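Local coordinates for DNA repair and recombination protein RadB (Thermococcus kodakarensis, PDB 2CVH) that probably binds DNA and very weakly hydrolyses ATP, as a RecA-like protein thought to act in DNA repair and homologous recombination, at residues T40-E54 and L98-D112. Residues are numbered along the deposited sequence; the frame is centred on the assembly and turned at random.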
ATOM      1  N   THR A  40       6.617   1.277   6.613  1.00 16.99           N
ATOM      2  CA  THR A  40       5.976   2.555   6.894  1.00 17.50           C
ATOM      3  C   THR A  40       5.165   2.398   8.196  1.00 14.49           C
ATOM      4  O   THR A  40       5.308   3.194   9.113  1.00 13.10           O
ATOM      5  CB  THR A  40       5.069   2.988   5.726  1.00 17.97           C
ATOM      6  OG1 THR A  40       5.858   3.036   4.533  1.00 18.73           O
ATOM      7  CG2 THR A  40       4.466   4.376   5.981  1.00 16.00           C
ATOM      8  N   GLY A  41       4.381   1.324   8.283  1.00 15.98           N
ATOM      9  CA  GLY A  41       3.597   1.059   9.480  1.00 20.30           C
ATOM     10  C   GLY A  41       4.482   0.914  10.710  1.00 20.10           C
ATOM     11  O   GLY A  41       4.288   1.577  11.728  1.00 17.91           O
ATOM     12  N   LEU A  42       5.513   0.094  10.588  1.00 19.95           N
ATOM     13  CA  LEU A  42       6.443  -0.132  11.681  1.00 18.66           C
ATOM     14  C   LEU A  42       7.049   1.161  12.257  1.00 22.29           C
ATOM     15  O   LEU A  42       7.027   1.388  13.469  1.00 25.55           O
ATOM     16  CB  LEU A  42       7.530  -1.112  11.208  1.00 21.53           C
ATOM     17  CG  LEU A  42       8.643  -1.700  12.090  1.00 24.40           C
ATOM     18  CD1 LEU A  42       9.921  -0.955  11.872  1.00 20.70           C
ATOM     19  CD2 LEU A  42       8.236  -1.753  13.576  1.00 24.01           C
ATOM     20  N   LEU A  43       7.531   2.043  11.393  1.00 23.88           N
ATOM     21  CA  LEU A  43       8.156   3.285  11.840  1.00 19.63           C
ATOM     22  C   LEU A  43       7.187   4.402  12.259  1.00 20.30           C
ATOM     23  O   LEU A  43       7.617   5.381  12.872  1.00 21.53           O
ATOM     24  CB  LEU A  43       9.126   3.783  10.756  1.00 22.36           C
ATOM     25  CG  LEU A  43      10.144   2.738  10.277  1.00 21.51           C
ATOM     26  CD1 LEU A  43      10.981   3.319   9.175  1.00 21.65           C
ATOM     27  CD2 LEU A  43      11.052   2.310  11.436  1.00 24.13           C
ATOM     28  N   SER A  44       5.899   4.281  11.925  1.00 21.53           N
ATOM     29  CA  SER A  44       4.918   5.298  12.328  1.00 26.46           C
ATOM     30  C   SER A  44       4.777   5.325  13.861  1.00 32.74           C
ATOM     31  O   SER A  44       4.602   6.390  14.457  1.00 37.96           O
ATOM     32  CB  SER A  44       3.550   5.069  11.668  1.00 21.29           C
ATOM     33  OG  SER A  44       2.879   3.927  12.161  1.00 17.48           O
ATOM     34  N   GLY A  45       4.877   4.157  14.498  1.00 33.34           N
ATOM     35  CA  GLY A  45       4.788   4.093  15.947  1.00 31.77           C
ATOM     36  C   GLY A  45       3.396   3.992  16.542  1.00 29.39           C
ATOM     37  O   GLY A  45       3.245   3.903  17.765  1.00 31.72           O
ATOM     38  N   LYS A  46       2.381   3.948  15.690  1.00 23.54           N
ATOM     39  CA  LYS A  46       1.011   3.849  16.156  1.00 25.17           C
ATOM     40  C   LYS A  46       0.350   2.677  15.481  1.00 22.44           C
ATOM     41  O   LYS A  46       0.995   1.938  14.742  1.00 24.54           O
ATOM     42  CB  LYS A  46       0.258   5.146  15.858  1.00 31.76           C
ATOM     43  CG  LYS A  46       1.043   6.373  16.289  1.00 34.38           C
ATOM     44  CD  LYS A  46       0.392   7.656  15.834  1.00 42.70           C
ATOM     45  CE  LYS A  46       1.397   8.793  15.903  1.00 48.30           C
ATOM     46  NZ  LYS A  46       2.636   8.499  15.110  1.00 48.90           N
ATOM     47  N   LYS A  47      -0.934   2.490  15.737  1.00 20.62           N
ATOM     48  CA  LYS A  47      -1.638   1.368  15.143  1.00 23.56           C
ATOM     49  C   LYS A  47      -1.746   1.448  13.625  1.00 21.48           C
ATOM     50  O   LYS A  47      -1.753   2.530  13.030  1.00 23.76           O
ATOM     51  CB  LYS A  47      -3.017   1.196  15.783  1.00 27.30           C
ATOM     52  CG  LYS A  47      -2.973   0.819  17.266  1.00 29.48           C
ATOM     53  CD  LYS A  47      -4.354   0.994  17.898  1.00 32.57           C
ATOM     54  CE  LYS A  47      -4.463   0.332  19.272  1.00 30.67           C
ATOM     55  NZ  LYS A  47      -5.815  -0.290  19.453  1.00 29.17           N
ATOM     56  N   VAL A  48      -1.829   0.280  13.011  1.00 18.73           N
ATOM     57  CA  VAL A  48      -1.937   0.171  11.583  1.00 15.31           C
ATOM     58  C   VAL A  48      -3.044  -0.813  11.340  1.00 21.40           C
ATOM     59  O   VAL A  48      -2.972  -1.940  11.847  1.00 20.94           O
ATOM     60  CB  VAL A  48      -0.663  -0.444  10.977  1.00 15.37           C
ATOM     61  CG1 VAL A  48      -0.835  -0.684   9.476  1.00  8.08           C
ATOM     62  CG2 VAL A  48       0.506   0.433  11.233  1.00  8.35           C
ATOM     63  N   ALA A  49      -4.074  -0.387  10.604  1.00 17.72           N
ATOM     64  CA  ALA A  49      -5.183  -1.277  10.258  1.00 19.55           C
ATOM     65  C   ALA A  49      -4.675  -1.927   8.987  1.00 20.31           C
ATOM     66  O   ALA A  49      -4.389  -1.233   8.018  1.00 23.91           O
ATOM     67  CB  ALA A  49      -6.467  -0.483   9.980  1.00 17.66           C
ATOM     68  N   TYR A  50      -4.565  -3.244   8.974  1.00 18.29           N
ATOM     69  CA  TYR A  50      -4.034  -3.921   7.820  1.00 17.92           C
ATOM     70  C   TYR A  50      -5.030  -4.951   7.318  1.00 19.88           C
ATOM     71  O   TYR A  50      -5.279  -5.963   7.957  1.00 25.31           O
ATOM     72  CB  TYR A  50      -2.678  -4.547   8.204  1.00 17.17           C
ATOM     73  CG  TYR A  50      -1.761  -4.868   7.040  1.00 14.74           C
ATOM     74  CD1 TYR A  50      -2.121  -5.842   6.086  1.00 16.37           C
ATOM     75  CD2 TYR A  50      -0.527  -4.216   6.896  1.00 14.08           C
ATOM     76  CE1 TYR A  50      -1.277  -6.160   5.007  1.00 15.23           C
ATOM     77  CE2 TYR A  50       0.330  -4.527   5.825  1.00 14.30           C
ATOM     78  CZ  TYR A  50      -0.056  -5.498   4.881  1.00 15.03           C
ATOM     79  OH  TYR A  50       0.754  -5.786   3.792  1.00 19.65           O
ATOM     80  N   VAL A  51      -5.662  -4.646   6.194  1.00 26.26           N
ATOM     81  CA  VAL A  51      -6.640  -5.544   5.592  1.00 26.35           C
ATOM     82  C   VAL A  51      -5.858  -6.415   4.628  1.00 29.10           C
ATOM     83  O   VAL A  51      -5.451  -5.969   3.549  1.00 29.35           O
ATOM     84  CB  VAL A  51      -7.746  -4.755   4.857  1.00 22.80           C
ATOM     85  CG1 VAL A  51      -8.755  -5.710   4.257  1.00 21.48           C
ATOM     86  CG2 VAL A  51      -8.433  -3.788   5.835  1.00 21.89           C
ATOM     87  N   ASP A  52      -5.595  -7.641   5.061  1.00 30.99           N
ATOM     88  CA  ASP A  52      -4.812  -8.565   4.277  1.00 30.68           C
ATOM     89  C   ASP A  52      -5.637  -9.633   3.637  1.00 32.11           C
ATOM     90  O   ASP A  52      -5.833 -10.704   4.204  1.00 38.45           O
ATOM     91  CB  ASP A  52      -3.728  -9.199   5.136  1.00 32.81           C
ATOM     92  CG  ASP A  52      -2.659  -9.892   4.308  1.00 37.50           C
ATOM     93  OD1 ASP A  52      -2.601  -9.710   3.067  1.00 43.40           O
ATOM     94  OD2 ASP A  52      -1.856 -10.622   4.899  1.00 37.09           O
ATOM     95  N   THR A  53      -6.063  -9.365   2.419  1.00 32.00           N
ATOM     96  CA  THR A  53      -6.873 -10.302   1.671  1.00 39.34           C
ATOM     97  C   THR A  53      -5.988 -11.277   0.912  1.00 39.03           C
ATOM     98  O   THR A  53      -6.398 -12.389   0.622  1.00 36.32           O
ATOM     99  CB  THR A  53      -7.769  -9.539   0.677  1.00 43.45           C
ATOM    100  OG1 THR A  53      -8.179  -8.299   1.271  1.00 46.39           O
ATOM    101  CG2 THR A  53      -9.021 -10.339   0.359  1.00 45.92           C
ATOM    102  N   GLU A  54      -4.757 -10.857   0.641  1.00 45.39           N
ATOM    103  CA  GLU A  54      -3.790 -11.641  -0.127  1.00 52.11           C
ATOM    104  C   GLU A  54      -2.796 -12.476   0.708  1.00 52.28           C
ATOM    105  O   GLU A  54      -1.954 -13.188   0.157  1.00 57.09           O
ATOM    106  CB  GLU A  54      -3.026 -10.685  -1.071  1.00 56.68           C
ATOM    107  CG  GLU A  54      -2.246 -11.346  -2.218  1.00 63.64           C
ATOM    108  CD  GLU A  54      -0.786 -10.888  -2.289  1.00 68.53           C
ATOM    109  OE1 GLU A  54       0.113 -11.722  -2.029  1.00 69.56           O
ATOM    110  OE2 GLU A  54      -0.535  -9.700  -2.596  1.00 70.80           O
ATOM    111  N   LEU A  98     -14.038  -0.861   9.206  1.00 48.38           N
ATOM    112  CA  LEU A  98     -12.924   0.046   9.438  1.00 45.75           C
ATOM    113  C   LEU A  98     -13.352   1.454   9.792  1.00 44.37           C
ATOM    114  O   LEU A  98     -12.616   2.182  10.469  1.00 40.02           O
ATOM    115  CB  LEU A  98     -12.003   0.078   8.220  1.00 46.49           C
ATOM    116  CG  LEU A  98     -11.081  -1.125   8.023  1.00 45.25           C
ATOM    117  CD1 LEU A  98     -10.097  -0.809   6.913  1.00 43.15           C
ATOM    118  CD2 LEU A  98     -10.331  -1.429   9.320  1.00 44.73           C
ATOM    119  N   LYS A  99     -14.555   1.818   9.357  1.00 46.56           N
ATOM    120  CA  LYS A  99     -15.090   3.144   9.620  1.00 52.18           C
ATOM    121  C   LYS A  99     -15.079   3.431  11.119  1.00 55.23           C
ATOM    122  O   LYS A  99     -14.625   4.499  11.541  1.00 55.76           O
ATOM    123  CB  LYS A  99     -16.503   3.266   9.052  1.00 54.22           C
ATOM    124  CG  LYS A  99     -16.837   4.646   8.493  1.00 58.15           C
ATOM    125  CD  LYS A  99     -18.162   4.649   7.704  1.00 60.20           C
ATOM    126  CE  LYS A  99     -18.101   3.759   6.464  1.00 59.27           C
ATOM    127  NZ  LYS A  99     -19.421   3.604   5.805  1.00 59.46           N
ATOM    128  N   LYS A 100     -15.492   2.451  11.923  1.00 56.76           N
ATOM    129  CA  LYS A 100     -15.519   2.640  13.367  1.00 59.91           C
ATOM    130  C   LYS A 100     -14.329   2.047  14.139  1.00 57.37           C
ATOM    131  O   LYS A 100     -14.081   2.432  15.288  1.00 55.62           O
ATOM    132  CB  LYS A 100     -16.847   2.149  13.944  1.00 67.91           C
ATOM    133  CG  LYS A 100     -17.205   2.744  15.328  1.00 76.34           C
ATOM    134  CD  LYS A 100     -17.469   4.270  15.296  1.00 78.14           C
ATOM    135  CE  LYS A 100     -16.205   5.093  15.551  1.00 80.14           C
ATOM    136  NZ  LYS A 100     -16.465   6.561  15.480  1.00 81.76           N
ATOM    137  N   THR A 101     -13.617   1.100  13.529  1.00 52.75           N
ATOM    138  CA  THR A 101     -12.442   0.497  14.160  1.00 48.42           C
ATOM    139  C   THR A 101     -11.296   1.514  14.196  1.00 48.44           C
ATOM    140  O   THR A 101     -10.565   1.633  15.185  1.00 48.64           O
ATOM    141  CB  THR A 101     -11.940  -0.716  13.355  1.00 51.20           C
ATOM    142  OG1 THR A 101     -13.035  -1.602  13.079  1.00 54.58           O
ATOM    143  CG2 THR A 101     -10.830  -1.465  14.118  1.00 49.22           C
ATOM    144  N   VAL A 102     -11.126   2.232  13.092  1.00 45.50           N
ATOM    145  CA  VAL A 102     -10.068   3.221  12.987  1.00 39.79           C
ATOM    146  C   VAL A 102     -10.373   4.449  13.823  1.00 37.89           C
ATOM    147  O   VAL A 102     -11.371   5.122  13.597  1.00 41.86           O
ATOM    148  CB  VAL A 102      -9.858   3.662  11.510  1.00 38.38           C
ATOM    149  CG1 VAL A 102      -8.726   4.694  11.418  1.00 33.92           C
ATOM    150  CG2 VAL A 102      -9.564   2.449  10.626  1.00 37.81           C
ATOM    151  N   ASP A 103      -9.488   4.761  14.760  1.00 35.97           N
ATOM    152  CA  ASP A 103      -9.647   5.934  15.615  1.00 35.08           C
ATOM    153  C   ASP A 103      -8.360   6.726  15.591  1.00 32.74           C
ATOM    154  O   ASP A 103      -7.447   6.396  14.843  1.00 37.15           O
ATOM    155  CB  ASP A 103      -9.958   5.514  17.054  1.00 40.42           C
ATOM    156  CG  ASP A 103      -9.116   4.333  17.515  1.00 45.17           C
ATOM    157  OD1 ASP A 103      -9.703   3.287  17.869  1.00 50.98           O
ATOM    158  OD2 ASP A 103      -7.872   4.442  17.521  1.00 46.10           O
ATOM    159  N   SER A 104      -8.255   7.718  16.458  1.00 27.60           N
ATOM    160  CA  SER A 104      -7.066   8.550  16.537  1.00 29.84           C
ATOM    161  C   SER A 104      -5.781   7.828  16.973  1.00 28.13           C
ATOM    162  O   SER A 104      -4.713   8.437  17.033  1.00 28.84           O
ATOM    163  CB  SER A 104      -7.343   9.743  17.451  1.00 34.11           C
ATOM    164  OG  SER A 104      -8.079   9.324  18.595  1.00 39.62           O
ATOM    165  N   ASN A 105      -5.890   6.545  17.303  1.00 31.82           N
ATOM    166  CA  ASN A 105      -4.731   5.754  17.726  1.00 34.41           C
ATOM    167  C   ASN A 105      -3.979   5.179  16.531  1.00 34.29           C
ATOM    168  O   ASN A 105      -2.845   4.711  16.667  1.00 33.79           O
ATOM    169  CB  ASN A 105      -5.146   4.607  18.642  1.00 33.14           C
ATOM    170  CG  ASN A 105      -5.190   5.003  20.105  1.00 35.55           C
ATOM    171  OD1 ASN A 105      -6.077   4.561  20.843  1.00 36.78           O
ATOM    172  ND2 ASN A 105      -4.217   5.790  20.548  1.00 31.39           N
ATOM    173  N   PHE A 106      -4.639   5.192  15.376  1.00 31.40           N
ATOM    174  CA  PHE A 106      -4.071   4.690  14.130  1.00 26.48           C
ATOM    175  C   PHE A 106      -3.242   5.729  13.364  1.00 27.23           C
ATOM    176  O   PHE A 106      -3.599   6.921  13.306  1.00 24.04           O
ATOM    177  CB  PHE A 106      -5.193   4.172  13.238  1.00 23.23           C
ATOM    178  CG  PHE A 106      -5.787   2.905  13.716  1.00 25.18           C
ATOM    179  CD1 PHE A 106      -6.490   2.864  14.918  1.00 30.08           C
ATOM    180  CD2 PHE A 106      -5.633   1.740  12.986  1.00 25.94           C
ATOM    181  CE1 PHE A 106      -7.047   1.668  15.391  1.00 31.17           C
ATOM    182  CE2 PHE A 106      -6.179   0.539  13.441  1.00 30.88           C
ATOM    183  CZ  PHE A 106      -6.890   0.500  14.652  1.00 29.41           C
ATOM    184  N   ALA A 107      -2.134   5.268  12.779  1.00 26.23           N
ATOM    185  CA  ALA A 107      -1.271   6.138  11.983  1.00 21.17           C
ATOM    186  C   ALA A 107      -1.392   5.808  10.505  1.00 15.66           C
ATOM    187  O   ALA A 107      -1.169   6.678   9.663  1.00 14.02           O
ATOM    188  CB  ALA A 107       0.180   6.013  12.409  1.00 17.47           C
ATOM    189  N   LEU A 108      -1.912   4.624  10.201  1.00 18.38           N
ATOM    190  CA  LEU A 108      -1.985   4.159   8.825  1.00 14.55           C
ATOM    191  C   LEU A 108      -2.976   3.035   8.615  1.00 16.12           C
ATOM    192  O   LEU A 108      -3.240   2.250   9.523  1.00 18.81           O
ATOM    193  CB  LEU A 108      -0.586   3.611   8.449  1.00 20.89           C
ATOM    194  CG  LEU A 108      -0.219   3.090   7.053  1.00 18.89           C
ATOM    195  CD1 LEU A 108      -0.106   4.300   6.120  1.00 12.85           C
ATOM    196  CD2 LEU A 108       1.118   2.317   7.099  1.00  9.86           C
ATOM    197  N   VAL A 109      -3.487   2.945   7.388  1.00 14.97           N
ATOM    198  CA  VAL A 109      -4.402   1.876   6.979  1.00 14.59           C
ATOM    199  C   VAL A 109      -3.710   1.287   5.743  1.00 14.92           C
ATOM    200  O   VAL A 109      -3.137   2.030   4.948  1.00 14.59           O
ATOM    201  CB  VAL A 109      -5.833   2.410   6.560  1.00 14.03           C
ATOM    202  CG1 VAL A 109      -6.715   1.266   6.088  1.00  7.20           C
ATOM    203  CG2 VAL A 109      -6.510   3.137   7.727  1.00 14.22           C
ATOM    204  N   VAL A 110      -3.747  -0.031   5.596  1.00 14.04           N
ATOM    205  CA  VAL A 110      -3.144  -0.705   4.454  1.00 12.96           C
ATOM    206  C   VAL A 110      -4.148  -1.723   3.997  1.00 17.10           C
ATOM    207  O   VAL A 110      -4.705  -2.447   4.820  1.00 20.87           O
ATOM    208  CB  VAL A 110      -1.825  -1.475   4.815  1.00 11.02           C
ATOM    209  CG1 VAL A 110      -1.292  -2.179   3.573  1.00 10.37           C
ATOM    210  CG2 VAL A 110      -0.766  -0.523   5.418  1.00  5.25           C
ATOM    211  N   VAL A 111      -4.463  -1.720   2.707  1.00 18.40           N
ATOM    212  CA  VAL A 111      -5.386  -2.715   2.178  1.00 21.28           C
ATOM    213  C   VAL A 111      -4.549  -3.508   1.194  1.00 26.10           C
ATOM    214  O   VAL A 111      -3.762  -2.930   0.445  1.00 30.27           O
ATOM    215  CB  VAL A 111      -6.630  -2.088   1.500  1.00 17.90           C
ATOM    216  CG1 VAL A 111      -7.587  -3.198   1.068  1.00 18.03           C
ATOM    217  CG2 VAL A 111      -7.342  -1.138   2.475  1.00 11.50           C
ATOM    218  N   ASP A 112      -4.672  -4.827   1.223  1.00 30.62           N
ATOM    219  CA  ASP A 112      -3.867  -5.673   0.358  1.00 38.73           C
ATOM    220  C   ASP A 112      -4.691  -6.875  -0.042  1.00 40.55           C
ATOM    221  O   ASP A 112      -4.670  -7.889   0.640  1.00 44.92           O
ATOM    222  CB  ASP A 112      -2.616  -6.106   1.144  1.00 41.69           C
ATOM    223  CG  ASP A 112      -1.618  -6.909   0.315  1.00 44.75           C
ATOM    224  OD1 ASP A 112      -1.923  -7.330  -0.823  1.00 46.48           O
ATOM    225  OD2 ASP A 112      -0.500  -7.116   0.833  1.00 46.83           O
TER
HETATM  226  O   HOH W   1      -7.386   2.455  19.669  1.00 39.14           O
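Ala49 and Phe106 meet in the tightly packed part of two parallel strands, 47-52 and 108-112: small Ala49 leaves room for the ring, its CB 3.6 Å from Phe106 CE2. Lys47 CB lies over the centre of that ring, 3.7 Å from its centroid, in a CH-pi contact, while Leu98 of helix 90-101 reaches Val51 CG2 with CD1. On the other face, Tyr50 has CG anti to its backbone N (chi1 -159°), laying its ring over Val110, whose CG1 sits 3.9 Å from the ring centroid. Leu108 CD2 packs 3.6 Å from Gly41 N of helix 33-44; Gly41 has no side chain because Val48 CG2 lies where one would go.

Toward the C-terminal end of the ladder Val51 N donates to Val110 O (2.8 Å), and Asp112 O receives both Thr53 N and Glu54 N. Tyr50 OH bonds weakly to Asp112 OD2 (3.5 Å); beside it, Asp52 is held by Gly56 and Phe57 backbone N-H groups. At the other end Ala107 is the extra residue of a beta bulge, and the ladder closes with Lys47 N to Asn105 O.

The solvent side is looser: beside exposed Lys46 and Asn105, the long chain of Lys47 runs outward to NZ, which donates to a water shared with Asp103 and Asn105.

Adjacent parallel strands sandwiched between helices are characteristic of the RecA-like P-loop NTPase core; here the Glu54 side chain, just past the strand end, touches Tyr29 of the predicted ATP-binding loop.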